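Local coordinates for uncharacterized protein (Bacillus thuringiensis serovar kurstaki, PDB 4XE7), which probably polymerises as an actin-like ATPase of the ParM type into filaments that segregate plasmid DNA, at residues A[15-20]-A[124-129]; A[71-76]-A[130-135]; A[201-206]-A[230-235]; A[208-213]-A[224-229]. All coordinates share one frame; numbering follows the deposited sequence.

Contact 1 (A[15-20]-A[124-129]); sequences FDTGNI and KLHLIP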
loop_
_atom_site.group_PDB
_atom_site.type_symbol
_atom_site.label_atom_id
_atom_site.label_comp_id
_atom_site.label_asym_id
_atom_site.label_seq_id
_atom_site.Cartn_x
_atom_site.Cartn_y
_atom_site.Cartn_z
ATOM N N PHE A 15 6.155 8.891 -4.095
ATOM C CA PHE A 15 6.819 8.345 -2.921
ATOM C C PHE A 15 6.027 8.659 -1.670
ATOM O O PHE A 15 5.906 9.813 -1.251
ATOM C CB PHE A 15 8.250 8.878 -2.833
ATOM C CG PHE A 15 9.017 8.692 -4.107
ATOM C CD1 PHE A 15 9.062 9.707 -5.058
ATOM C CD2 PHE A 15 9.641 7.485 -4.384
ATOM C CE1 PHE A 15 9.742 9.533 -6.249
ATOM C CE2 PHE A 15 10.327 7.297 -5.584
ATOM C CZ PHE A 15 10.375 8.325 -6.517
ATOM N N ASP A 16 5.478 7.596 -1.100
ATOM C CA ASP A 16 4.612 7.674 0.054
ATOM C C ASP A 16 5.349 7.148 1.283
ATOM O O ASP A 16 5.507 5.946 1.476
ATOM C CB ASP A 16 3.327 6.893 -0.217
ATOM C CG ASP A 16 2.457 6.739 1.013
ATOM O OD1 ASP A 16 2.557 7.578 1.938
ATOM O OD2 ASP A 16 1.664 5.770 1.044
ATOM N N THR A 17 5.805 8.081 2.106
ATOM C CA THR A 17 6.532 7.775 3.326
ATOM C C THR A 17 5.585 7.633 4.519
ATOM O O THR A 17 5.188 8.632 5.119
ATOM C CB THR A 17 7.569 8.882 3.628
ATOM O OG1 THR A 17 8.473 8.999 2.524
ATOM C CG2 THR A 17 8.350 8.579 4.892
ATOM N N GLY A 18 5.216 6.397 4.849
ATOM C CA GLY A 18 4.453 6.115 6.057
ATOM C C GLY A 18 5.319 5.648 7.226
ATOM O O GLY A 18 6.507 5.359 7.066
ATOM N N ASN A 19 4.724 5.558 8.412
ATOM C CA ASN A 19 5.454 5.105 9.596
ATOM C C ASN A 19 5.687 3.604 9.626
ATOM O O ASN A 19 6.606 3.119 10.278
ATOM C CB ASN A 19 4.708 5.515 10.861
ATOM C CG ASN A 19 4.790 6.995 11.124
ATOM O OD1 ASN A 19 5.880 7.557 11.246
ATOM N ND2 ASN A 19 3.635 7.643 11.201
ATOM N N ILE A 20 4.832 2.861 8.941
ATOM C CA ILE A 20 4.941 1.412 8.936
ATOM C C ILE A 20 5.656 0.958 7.674
ATOM O O ILE A 20 6.431 0.012 7.696
ATOM C CB ILE A 20 3.552 0.728 9.011
ATOM C CG1 ILE A 20 2.771 1.227 10.222
ATOM C CG2 ILE A 20 3.694 -0.798 9.063
ATOM C CD1 ILE A 20 3.467 0.955 11.532
ATOM N N LYS A 124 16.990 8.839 9.423
ATOM C CA LYS A 124 17.576 7.693 8.750
ATOM C C LYS A 124 16.583 6.519 8.674
ATOM O O LYS A 124 16.608 5.766 7.701
ATOM C CB LYS A 124 18.888 7.267 9.413
ATOM C CG LYS A 124 18.786 6.326 10.599
ATOM C CD LYS A 124 20.199 6.000 11.125
ATOM C CE LYS A 124 20.145 5.111 12.357
ATOM N NZ LYS A 124 19.398 5.734 13.486
ATOM N N LEU A 125 15.691 6.385 9.657
ATOM C CA LEU A 125 14.653 5.344 9.605
ATOM C C LEU A 125 13.817 5.420 8.324
ATOM O O LEU A 125 13.362 4.398 7.807
ATOM C CB LEU A 125 13.694 5.445 10.797
ATOM C CG LEU A 125 14.228 5.335 12.222
ATOM C CD1 LEU A 125 13.099 5.568 13.234
ATOM C CD2 LEU A 125 14.890 3.973 12.436
ATOM N N HIS A 126 13.593 6.638 7.839
ATOM C CA HIS A 126 12.683 6.853 6.724
ATOM C C HIS A 126 13.417 7.103 5.419
ATOM O O HIS A 126 12.921 6.734 4.364
ATOM C CB HIS A 126 11.724 8.009 7.057
ATOM C CG HIS A 126 10.863 7.720 8.249
ATOM N ND1 HIS A 126 9.746 6.912 8.177
ATOM C CD2 HIS A 126 10.992 8.067 9.549
ATOM C CE1 HIS A 126 9.212 6.799 9.379
ATOM N NE2 HIS A 126 9.949 7.483 10.231
ATOM N N LEU A 127 14.607 7.703 5.483
ATOM C CA LEU A 127 15.377 7.933 4.258
ATOM C C LEU A 127 15.928 6.643 3.656
ATOM O O LEU A 127 15.896 6.446 2.427
ATOM C CB LEU A 127 16.530 8.898 4.512
ATOM C CG LEU A 127 16.111 10.342 4.790
ATOM C CD1 LEU A 127 17.318 11.165 5.224
ATOM C CD2 LEU A 127 15.434 10.956 3.573
ATOM N N ILE A 128 16.428 5.757 4.509
ATOM C CA ILE A 128 17.038 4.530 4.006
ATOM C C ILE A 128 16.017 3.675 3.222
ATOM O O ILE A 128 16.305 3.265 2.102
ATOM C CB ILE A 128 17.709 3.743 5.141
ATOM C CG1 ILE A 128 19.006 4.472 5.553
ATOM C CG2 ILE A 128 18.001 2.313 4.694
ATOM C CD1 ILE A 128 19.714 3.935 6.795
ATOM N N PRO A 129 14.809 3.444 3.770
ATOM C CA PRO A 129 13.838 2.721 2.942
ATOM C C PRO A 129 13.378 3.502 1.713
ATOM O O PRO A 129 13.119 2.885 0.679
ATOM C CB PRO A 129 12.668 2.484 3.899
ATOM C CG PRO A 129 13.329 2.473 5.262
ATOM C CD PRO A 129 14.346 3.561 5.162
HETATM O O HOH W 1 8.971 5.626 6.095
#

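Contact 2 (A[71-76]-A[130-135]); sequences ELLHVR and LFTSMA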
loop_
_atom_site.group_PDB
_atom_site.type_symbol
_atom_site.label_atom_id
_atom_site.label_comp_id
_atom_site.label_asym_id
_atom_site.label_seq_id
_atom_site.Cartn_x
_atom_site.Cartn_y
_atom_site.Cartn_z
ATOM N N GLU A 71 12.832 -8.990 -0.694
ATOM C CA GLU A 71 12.947 -9.954 0.405
ATOM C C GLU A 71 14.320 -9.876 1.073
ATOM O O GLU A 71 14.469 -10.117 2.274
ATOM C CB GLU A 71 12.696 -11.384 -0.101
ATOM C CG GLU A 71 11.284 -11.609 -0.640
ATOM C CD GLU A 71 11.064 -13.013 -1.203
ATOM O OE1 GLU A 71 11.981 -13.861 -1.098
ATOM O OE2 GLU A 71 9.969 -13.262 -1.755
ATOM N N LEU A 72 15.326 -9.525 0.288
ATOM C CA LEU A 72 16.674 -9.453 0.816
ATOM C C LEU A 72 17.329 -8.139 0.421
ATOM O O LEU A 72 17.937 -8.035 -0.644
ATOM C CB LEU A 72 17.494 -10.645 0.323
ATOM C CG LEU A 72 18.637 -11.139 1.203
ATOM C CD1 LEU A 72 19.208 -12.424 0.605
ATOM C CD2 LEU A 72 19.728 -10.094 1.356
ATOM N N LEU A 73 17.210 -7.140 1.288
ATOM C CA LEU A 73 17.809 -5.841 1.017
ATOM C C LEU A 73 18.957 -5.573 1.971
ATOM O O LEU A 73 18.758 -5.331 3.165
ATOM C CB LEU A 73 16.762 -4.719 1.112
ATOM C CG LEU A 73 15.649 -4.820 0.073
ATOM C CD1 LEU A 73 14.533 -3.859 0.390
ATOM C CD2 LEU A 73 16.191 -4.582 -1.344
ATOM N N HIS A 74 20.162 -5.621 1.419
ATOM C CA HIS A 74 21.382 -5.385 2.173
ATOM C C HIS A 74 22.174 -4.374 1.371
ATOM O O HIS A 74 22.790 -4.723 0.370
ATOM C CB HIS A 74 22.155 -6.690 2.383
ATOM C CG HIS A 74 23.490 -6.512 3.035
ATOM N ND1 HIS A 74 24.462 -7.492 3.011
ATOM C CD2 HIS A 74 24.019 -5.475 3.727
ATOM C CE1 HIS A 74 25.530 -7.064 3.660
ATOM N NE2 HIS A 74 25.290 -5.844 4.102
ATOM N N VAL A 75 22.119 -3.112 1.783
ATOM C CA VAL A 75 22.612 -2.040 0.922
ATOM C C VAL A 75 23.607 -1.112 1.587
ATOM O O VAL A 75 23.645 -0.981 2.815
ATOM C CB VAL A 75 21.440 -1.193 0.384
ATOM C CG1 VAL A 75 20.522 -2.064 -0.451
ATOM C CG2 VAL A 75 20.664 -0.559 1.541
ATOM N N ARG A 76 24.431 -0.485 0.755
ATOM C CA ARG A 76 25.250 0.635 1.178
ATOM C C ARG A 76 24.706 1.910 0.537
ATOM O O ARG A 76 24.633 2.012 -0.690
ATOM C CB ARG A 76 26.712 0.421 0.785
ATOM C CG ARG A 76 27.594 1.592 1.094
ATOM C CD ARG A 76 27.852 1.687 2.585
ATOM N NE ARG A 76 28.653 2.861 2.910
ATOM C CZ ARG A 76 29.979 2.909 2.822
ATOM N NH1 ARG A 76 30.663 1.848 2.424
ATOM N NH2 ARG A 76 30.618 4.019 3.134
ATOM N N LEU A 130 13.295 4.820 1.806
ATOM C CA LEU A 130 12.909 5.621 0.641
ATOM C C LEU A 130 13.934 5.474 -0.485
ATOM O O LEU A 130 13.575 5.158 -1.618
ATOM C CB LEU A 130 12.741 7.098 1.031
ATOM C CG LEU A 130 12.761 8.131 -0.098
ATOM C CD1 LEU A 130 11.423 8.142 -0.872
ATOM C CD2 LEU A 130 13.076 9.516 0.415
ATOM N N PHE A 131 15.211 5.700 -0.179
ATOM C CA PHE A 131 16.257 5.602 -1.203
ATOM C C PHE A 131 16.354 4.188 -1.741
ATOM O O PHE A 131 16.583 3.979 -2.933
ATOM C CB PHE A 131 17.618 6.036 -0.653
ATOM C CG PHE A 131 17.724 7.510 -0.409
ATOM C CD1 PHE A 131 17.065 8.408 -1.228
ATOM C CD2 PHE A 131 18.480 8.002 0.641
ATOM C CE1 PHE A 131 17.165 9.781 -1.004
ATOM C CE2 PHE A 131 18.582 9.367 0.871
ATOM C CZ PHE A 131 17.929 10.256 0.052
ATOM N N THR A 132 16.170 3.220 -0.856
ATOM C CA THR A 132 16.200 1.823 -1.260
ATOM C C THR A 132 15.062 1.524 -2.226
ATOM O O THR A 132 15.256 0.800 -3.213
ATOM C CB THR A 132 16.121 0.882 -0.038
ATOM O OG1 THR A 132 17.269 1.099 0.787
ATOM C CG2 THR A 132 16.085 -0.573 -0.471
ATOM N N SER A 133 13.882 2.093 -1.968
ATOM C CA SER A 133 12.742 1.850 -2.851
ATOM C C SER A 133 13.026 2.425 -4.247
ATOM O O SER A 133 12.740 1.774 -5.268
ATOM C CB SER A 133 11.446 2.441 -2.271
ATOM O OG SER A 133 11.380 3.853 -2.442
ATOM N N MET A 134 13.611 3.622 -4.288
ATOM C CA MET A 134 14.051 4.230 -5.548
ATOM C C MET A 134 15.038 3.337 -6.297
ATOM O O MET A 134 14.970 3.208 -7.518
ATOM C CB MET A 134 14.728 5.585 -5.303
ATOM C CG MET A 134 13.828 6.708 -4.859
ATOM S SD MET A 134 14.788 8.207 -4.516
ATOM C CE MET A 134 13.421 9.310 -4.098
ATOM N N ALA A 135 15.988 2.762 -5.560
ATOM C CA ALA A 135 17.031 1.921 -6.158
ATOM C C ALA A 135 16.474 0.634 -6.725
ATOM O O ALA A 135 16.920 0.175 -7.779
ATOM C CB ALA A 135 18.132 1.591 -5.129
#

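Contact 3 (A[201-206]-A[230-235]); sequences EGVSSV and ESYAIN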
loop_
_atom_site.group_PDB
_atom_site.type_symbol
_atom_site.label_atom_id
_atom_site.label_comp_id
_atom_site.label_asym_id
_atom_site.label_seq_id
_atom_site.Cartn_x
_atom_site.Cartn_y
_atom_site.Cartn_z
ATOM N N GLU A 201 -1.243 15.280 1.433
ATOM C CA GLU A 201 -1.543 13.893 1.786
ATOM C C GLU A 201 -3.016 13.816 2.176
ATOM O O GLU A 201 -3.544 14.736 2.789
ATOM C CB GLU A 201 -0.644 13.390 2.924
ATOM C CG GLU A 201 -0.607 11.869 3.058
ATOM C CD GLU A 201 0.192 11.394 4.264
ATOM O OE1 GLU A 201 -0.133 11.813 5.394
ATOM O OE2 GLU A 201 1.142 10.602 4.081
ATOM N N GLY A 202 -3.687 12.738 1.804
ATOM C CA GLY A 202 -5.108 12.633 2.081
ATOM C C GLY A 202 -5.971 12.978 0.884
ATOM O O GLY A 202 -6.363 12.094 0.124
ATOM N N VAL A 203 -6.258 14.259 0.685
ATOM C CA VAL A 203 -7.168 14.615 -0.401
ATOM C C VAL A 203 -6.535 14.404 -1.786
ATOM O O VAL A 203 -7.250 14.350 -2.789
ATOM C CB VAL A 203 -7.673 16.066 -0.275
ATOM C CG1 VAL A 203 -6.629 17.054 -0.785
ATOM C CG2 VAL A 203 -9.004 16.228 -1.024
ATOM N N SER A 204 -5.208 14.256 -1.842
ATOM C CA SER A 204 -4.532 13.919 -3.102
ATOM C C SER A 204 -5.035 12.612 -3.673
ATOM O O SER A 204 -4.989 12.404 -4.878
ATOM C CB SER A 204 -3.011 13.801 -2.929
ATOM O OG SER A 204 -2.440 15.010 -2.488
ATOM N N SER A 205 -5.493 11.727 -2.792
ATOM C CA SER A 205 -5.888 10.383 -3.172
ATOM C C SER A 205 -7.015 10.380 -4.194
ATOM O O SER A 205 -7.237 9.379 -4.883
ATOM C CB SER A 205 -6.286 9.583 -1.936
ATOM O OG SER A 205 -5.180 9.461 -1.055
ATOM N N VAL A 206 -7.697 11.519 -4.289
ATOM C CA VAL A 206 -8.695 11.785 -5.306
ATOM C C VAL A 206 -8.129 11.579 -6.709
ATOM O O VAL A 206 -8.801 11.023 -7.584
ATOM C CB VAL A 206 -9.234 13.239 -5.163
ATOM C CG1 VAL A 206 -10.010 13.669 -6.394
ATOM C CG2 VAL A 206 -10.101 13.361 -3.929
ATOM N N GLU A 230 -15.468 20.689 -4.842
ATOM C CA GLU A 230 -16.446 19.889 -4.113
ATOM C C GLU A 230 -15.784 19.220 -2.906
ATOM O O GLU A 230 -14.571 19.026 -2.872
ATOM C CB GLU A 230 -17.083 18.837 -5.025
ATOM C CG GLU A 230 -16.145 17.705 -5.403
ATOM C CD GLU A 230 -16.731 16.779 -6.454
ATOM O OE1 GLU A 230 -17.971 16.761 -6.610
ATOM O OE2 GLU A 230 -15.947 16.071 -7.127
ATOM N N SER A 231 -16.596 18.883 -1.912
ATOM C CA SER A 231 -16.088 18.213 -0.731
ATOM C C SER A 231 -16.135 16.691 -0.905
ATOM O O SER A 231 -16.994 16.152 -1.605
ATOM C CB SER A 231 -16.880 18.643 0.499
ATOM O OG SER A 231 -18.242 18.283 0.374
ATOM N N TYR A 232 -15.185 16.020 -0.269
ATOM C CA TYR A 232 -15.027 14.586 -0.368
ATOM C C TYR A 232 -15.032 13.952 1.013
ATOM O O TYR A 232 -14.268 14.358 1.889
ATOM C CB TYR A 232 -13.698 14.235 -1.053
ATOM C CG TYR A 232 -13.434 14.905 -2.378
ATOM C CD1 TYR A 232 -14.010 14.415 -3.550
ATOM C CD2 TYR A 232 -12.580 15.998 -2.472
ATOM C CE1 TYR A 232 -13.762 15.007 -4.776
ATOM C CE2 TYR A 232 -12.322 16.599 -3.696
ATOM C CZ TYR A 232 -12.919 16.098 -4.848
ATOM O OH TYR A 232 -12.679 16.684 -6.074
ATOM N N ALA A 233 -15.849 12.931 1.211
ATOM C CA ALA A 233 -15.610 12.060 2.338
ATOM C C ALA A 233 -14.822 10.865 1.810
ATOM O O ALA A 233 -15.210 10.244 0.819
ATOM C CB ALA A 233 -16.922 11.622 3.007
ATOM N N ILE A 234 -13.692 10.572 2.436
ATOM C CA ILE A 234 -12.970 9.356 2.100
ATOM C C ILE A 234 -12.969 8.414 3.289
ATOM O O ILE A 234 -12.383 8.690 4.339
ATOM C CB ILE A 234 -11.526 9.637 1.649
ATOM C CG1 ILE A 234 -11.532 10.642 0.484
ATOM C CG2 ILE A 234 -10.871 8.338 1.200
ATOM C CD1 ILE A 234 -10.151 11.054 -0.014
ATOM N N ASN A 235 -13.647 7.293 3.111
ATOM C CA ASN A 235 -13.752 6.316 4.168
ATOM C C ASN A 235 -12.840 5.128 3.877
ATOM O O ASN A 235 -13.053 4.381 2.924
ATOM C CB ASN A 235 -15.207 5.886 4.323
ATOM C CG ASN A 235 -16.132 7.065 4.547
ATOM O OD1 ASN A 235 -16.352 7.489 5.684
ATOM N ND2 ASN A 235 -16.675 7.615 3.452
#

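Contact 4 (A[208-213]-A[224-229]); sequences AILFDI and MDAEIG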
loop_
_atom_site.group_PDB
_atom_site.type_symbol
_atom_site.label_atom_id
_atom_site.label_comp_id
_atom_site.label_asym_id
_atom_site.label_seq_id
_atom_site.Cartn_x
_atom_site.Cartn_y
_atom_site.Cartn_z
ATOM N N ALA A 208 -5.917 9.476 -7.707
ATOM C CA ALA A 208 -5.743 8.054 -8.020
ATOM C C ALA A 208 -7.084 7.367 -8.224
ATOM O O ALA A 208 -7.149 6.284 -8.798
ATOM C CB ALA A 208 -4.960 7.349 -6.936
ATOM N N ILE A 209 -8.152 7.996 -7.747
ATOM C CA ILE A 209 -9.487 7.483 -8.015
ATOM C C ILE A 209 -9.943 7.942 -9.393
ATOM O O ILE A 209 -10.542 7.170 -10.151
ATOM C CB ILE A 209 -10.459 7.922 -6.913
ATOM C CG1 ILE A 209 -10.115 7.146 -5.635
ATOM C CG2 ILE A 209 -11.905 7.688 -7.334
ATOM C CD1 ILE A 209 -10.561 7.814 -4.363
ATOM N N LEU A 210 -9.610 9.182 -9.736
ATOM C CA LEU A 210 -10.040 9.762 -11.009
ATOM C C LEU A 210 -9.200 9.329 -12.206
ATOM O O LEU A 210 -9.721 9.225 -13.310
ATOM C CB LEU A 210 -10.012 11.287 -10.936
ATOM C CG LEU A 210 -11.003 12.010 -10.024
ATOM C CD1 LEU A 210 -10.608 13.472 -9.982
ATOM C CD2 LEU A 210 -12.415 11.854 -10.544
ATOM N N PHE A 211 -7.900 9.108 -12.002
ATOM C CA PHE A 211 -7.015 8.840 -13.140
ATOM C C PHE A 211 -6.169 7.587 -12.968
ATOM O O PHE A 211 -5.877 7.158 -11.845
ATOM C CB PHE A 211 -6.114 10.056 -13.393
ATOM C CG PHE A 211 -6.882 11.309 -13.722
ATOM C CD1 PHE A 211 -7.316 11.554 -15.015
ATOM C CD2 PHE A 211 -7.186 12.233 -12.739
ATOM C CE1 PHE A 211 -8.032 12.705 -15.323
ATOM C CE2 PHE A 211 -7.906 13.391 -13.045
ATOM C CZ PHE A 211 -8.329 13.620 -14.335
ATOM N N ASP A 212 -5.798 6.992 -14.096
ATOM C CA ASP A 212 -4.860 5.867 -14.123
ATOM C C ASP A 212 -3.814 6.186 -15.207
ATOM O O ASP A 212 -4.019 7.098 -16.012
ATOM C CB ASP A 212 -5.608 4.550 -14.402
ATOM C CG ASP A 212 -4.763 3.303 -14.144
ATOM O OD1 ASP A 212 -3.626 3.417 -13.649
ATOM O OD2 ASP A 212 -5.264 2.184 -14.419
ATOM N N ILE A 213 -2.685 5.478 -15.206
ATOM C CA ILE A 213 -1.704 5.618 -16.279
ATOM C C ILE A 213 -1.495 4.245 -16.909
ATOM O O ILE A 213 -1.049 3.310 -16.245
ATOM C CB ILE A 213 -0.355 6.175 -15.783
ATOM C CG1 ILE A 213 -0.550 7.460 -14.971
ATOM C CG2 ILE A 213 0.609 6.400 -16.959
ATOM C CD1 ILE A 213 0.766 7.990 -14.345
ATOM N N MET A 224 -16.241 8.345 -11.073
ATOM C CA MET A 224 -16.532 9.589 -10.377
ATOM C C MET A 224 -16.489 10.783 -11.313
ATOM O O MET A 224 -15.492 11.007 -12.008
ATOM C CB MET A 224 -15.551 9.798 -9.224
ATOM C CG MET A 224 -15.926 10.945 -8.298
ATOM S SD MET A 224 -14.899 10.998 -6.816
ATOM C CE MET A 224 -13.727 12.286 -7.237
ATOM N N ASP A 225 -17.574 11.553 -11.320
ATOM C CA ASP A 225 -17.648 12.766 -12.122
ATOM C C ASP A 225 -17.340 13.977 -11.249
ATOM O O ASP A 225 -18.221 14.508 -10.567
ATOM C CB ASP A 225 -19.020 12.903 -12.777
ATOM C CG ASP A 225 -19.292 11.809 -13.792
ATOM O OD1 ASP A 225 -20.455 11.359 -13.885
ATOM O OD2 ASP A 225 -18.340 11.394 -14.491
ATOM N N ALA A 226 -16.080 14.399 -11.283
ATOM C CA ALA A 226 -15.559 15.395 -10.357
ATOM C C ALA A 226 -15.826 16.821 -10.806
ATOM O O ALA A 226 -15.553 17.185 -11.949
ATOM C CB ALA A 226 -14.059 15.193 -10.164
ATOM N N GLU A 227 -16.366 17.622 -9.895
ATOM C CA GLU A 227 -16.425 19.068 -10.085
ATOM C C GLU A 227 -15.435 19.707 -9.124
ATOM O O GLU A 227 -15.305 19.277 -7.975
ATOM C CB GLU A 227 -17.833 19.618 -9.850
ATOM C CG GLU A 227 -18.796 19.418 -11.016
ATOM C CD GLU A 227 -19.174 17.964 -11.227
ATOM O OE1 GLU A 227 -19.583 17.302 -10.248
ATOM O OE2 GLU A 227 -19.061 17.484 -12.374
ATOM N N ILE A 228 -14.731 20.727 -9.599
ATOM C CA ILE A 228 -13.705 21.378 -8.801
ATOM C C ILE A 228 -14.305 22.072 -7.565
ATOM O O ILE A 228 -15.363 22.709 -7.638
ATOM C CB ILE A 228 -12.914 22.396 -9.662
ATOM C CG1 ILE A 228 -11.802 23.065 -8.847
ATOM C CG2 ILE A 228 -13.857 23.428 -10.287
ATOM C CD1 ILE A 228 -10.949 24.020 -9.652
ATOM N N GLY A 229 -13.635 21.906 -6.425
ATOM C CA GLY A 229 -14.007 22.581 -5.193
ATOM C C GLY A 229 -15.061 21.864 -4.374
ATOM O O GLY A 229 -15.511 22.366 -3.334
#

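Contact 1 (A[15-20]-A[124-129])
His126 leans from helix 123-140 against Thr17 at the end of strand 13-17 and Asn19 in the turn after it. In the actin fold this Asp-Thr-Gly-Asn hairpin is the first phosphate-binding loop, so its place here is consistent with a nucleotide site, although this is the apo form, without nucleotide. His126 carries just over half of the buried surface. Its CG is anti to the carbonyl carbon (chi1 -62°), which carries the ring off the helix towards the turn, with ND1 nearest O of Gly18. The methyl CG2 of Thr17 comes obliquely to ND1 of His126, 3.9 Å away, and lies almost as close to CB of the same histidine. Threonine suits this spot because its branch offers the helix a small apolar group. Asn19 points its CB away, yet its amide oxygen OD1 reaches back to 3.9 Å from CE1 of His126, the amide lying steeply across the ring at 73° between planes. This side chain is poorly ordered, and OD1 also has a weak hydrogen bond with Lys117, whose side chain touches both Thr17 and His126. O of Gly18 and ND1 of His126, 3.8 Å apart, are not directly bonded; a water bridges them. It lies in the ring plane at the edge, 2.6 Å from ND1 of His126, and donates a 2.7 Å hydrogen bond to O of Gly18.

Contact 2 (A[71-76]-A[130-135])
Strand 73-79 packs against helix 123-140, the two backbones coming closest where CA of Val75 lies 7.8 Å from CA of Thr132. Alternation along the strand turns Leu73 and Val75 to the same face, and both meet the single side chain of Thr132. The methyl CG2 of Thr132 takes the leucine fork, lying 3.7 Å from CD1 of Leu73 and a little farther from CD2. OG1 of Thr132 sits over the valine, 3.9 Å from CG2 of Val75. That valine branch stands between the backbone N and the carbonyl carbon, the crowded position, which raises it towards the helix. Here the helix covers one face of the large mixed sheet in the N-terminal half of the actin-like fold; Val93 of the adjacent strand and Ile38 of the next one also touch Thr132. A buried hydroxyl needs a partner, and the helix supplies it: OG1 of Thr132 is hydrogen-bonded to O of Ile128, one turn earlier, leaving the threonine compatible with an apolar surface. Ser133, whose CB points away from the strand, does likewise, its OG donating to O of Leu130 at 2.7 Å, with the donor 18° out of the carbonyl plane. The same oxygen also accepts the helical bond from N of Met134.

Contact 3 (A[201-206]-A[230-235])
Tyr232 reaches from strand 232-237 to the turn that leads into helix 205-210; one face of its ring receives Val206, while Val203 touches CD2 obliquely. CB points at the turn, and with CG anti to the carbonyl carbon (chi1 -52°) it delivers the ring face-on to Val206. From CG onward the whole ring is met by one methyl group: CG2 of Val206 is 3.8 Å from the centroid of the Tyr232 ring and only 4° off its normal, a CH-pi contact so well centred that all six carbons are nearly equidistant from it. CD2 has a second neighbour, CG2 of Val203, 3.9 Å away. Farther out, CZ and OH meet the other branch of Val206, with OH of Tyr232 4.0 Å from CG1. An aromatic ring suits a strand residue here because its broad face can receive a branched side chain. In the second half of the actin-like fold, strand 232-237 is the first arm of a hairpin with strand 242-248, whose turn in relatives forms the second phosphate loop; residues 201-206 carry the chain out of strand 188-200 of the other sheet. Their type I turn, Gly202 to Ser205, is closed by the 3.1 Å bond from N of Ser205 to O of Gly202. Gly202 has a positive phi (99°), and at its backbone angles a CB would be jammed against the carbonyl O of Glu201. Its own O lies 3.9 Å from CD1 of Ile234, whose side chain points back at the turn from the next inward-facing strand position.

Contact 4 (A[208-213]-A[224-229])
Helix 205-210 ends at Leu210 and passes straight into strand 211-213, while residues 224-229 run past it as an extended loop without regular structure; the backbones are nearest at Leu210 and Met224, 6.5 Å between CA atoms. Leu210 has the largest share of the buried surface. Its CB points along the interface, and the branched end then turns in. CD2 of Leu210 lodges against the loop, 3.5 Å from O of Met224 and about as close to CE of that methionine. It also lies 3.7 Å from CB of Ala226. The other branch, CD1 of Leu210, lies 3.9 Å from CB of the same alanine, so the fork straddles a short side chain that lets the loop come close at its exposed end. Met224 approaches from the buried side. Its chain is extended through chi1 (-170°) and chi2 and bends at chi3 (100°), which brings CE obliquely across the leucine end. Its sulfur SD only grazes CG2 of Ile209, at 4.5 Å. Flexible, unbranched methionine can follow this uneven surface, where a leucine and an isoleucine present different shapes. The side-chain contacts are apolar; the one polar atom touched is O of Met224. Nearby, Lys366 is hydrogen-bonded to O of Asp225, tying the loop to strand 366-370. That strand also closes over the inner side through Ile368, which touches both Ile209 and Met224, while Ile209 and Ala208 rest on Phe402 of helix 402-418. Strand 217-220 pairs with the strand 211-214 that follows Leu210.

Overall arrangement
The contacts form two pairs, one in each half of the actin-like fold. Contacts 1 and 2 share helix 123-140 and one large sheet, and meet where Phe15 packs on Leu130 and Met134. Contact 2 is fully buried, its hydroxyls bonded within the helix, whereas contact 1, at the phosphate-loop turn, is partly open and bridged by water. Contacts 3 and 4 share helix 205-210, and contact 4 lies inside the chain loop that contact 3 closes. Both are largely apolar and only partly buried, joined by CE of Met224 against Tyr232. Contacts 1 and 3 approach each other where Asp16 and Glu201 bring like charges close.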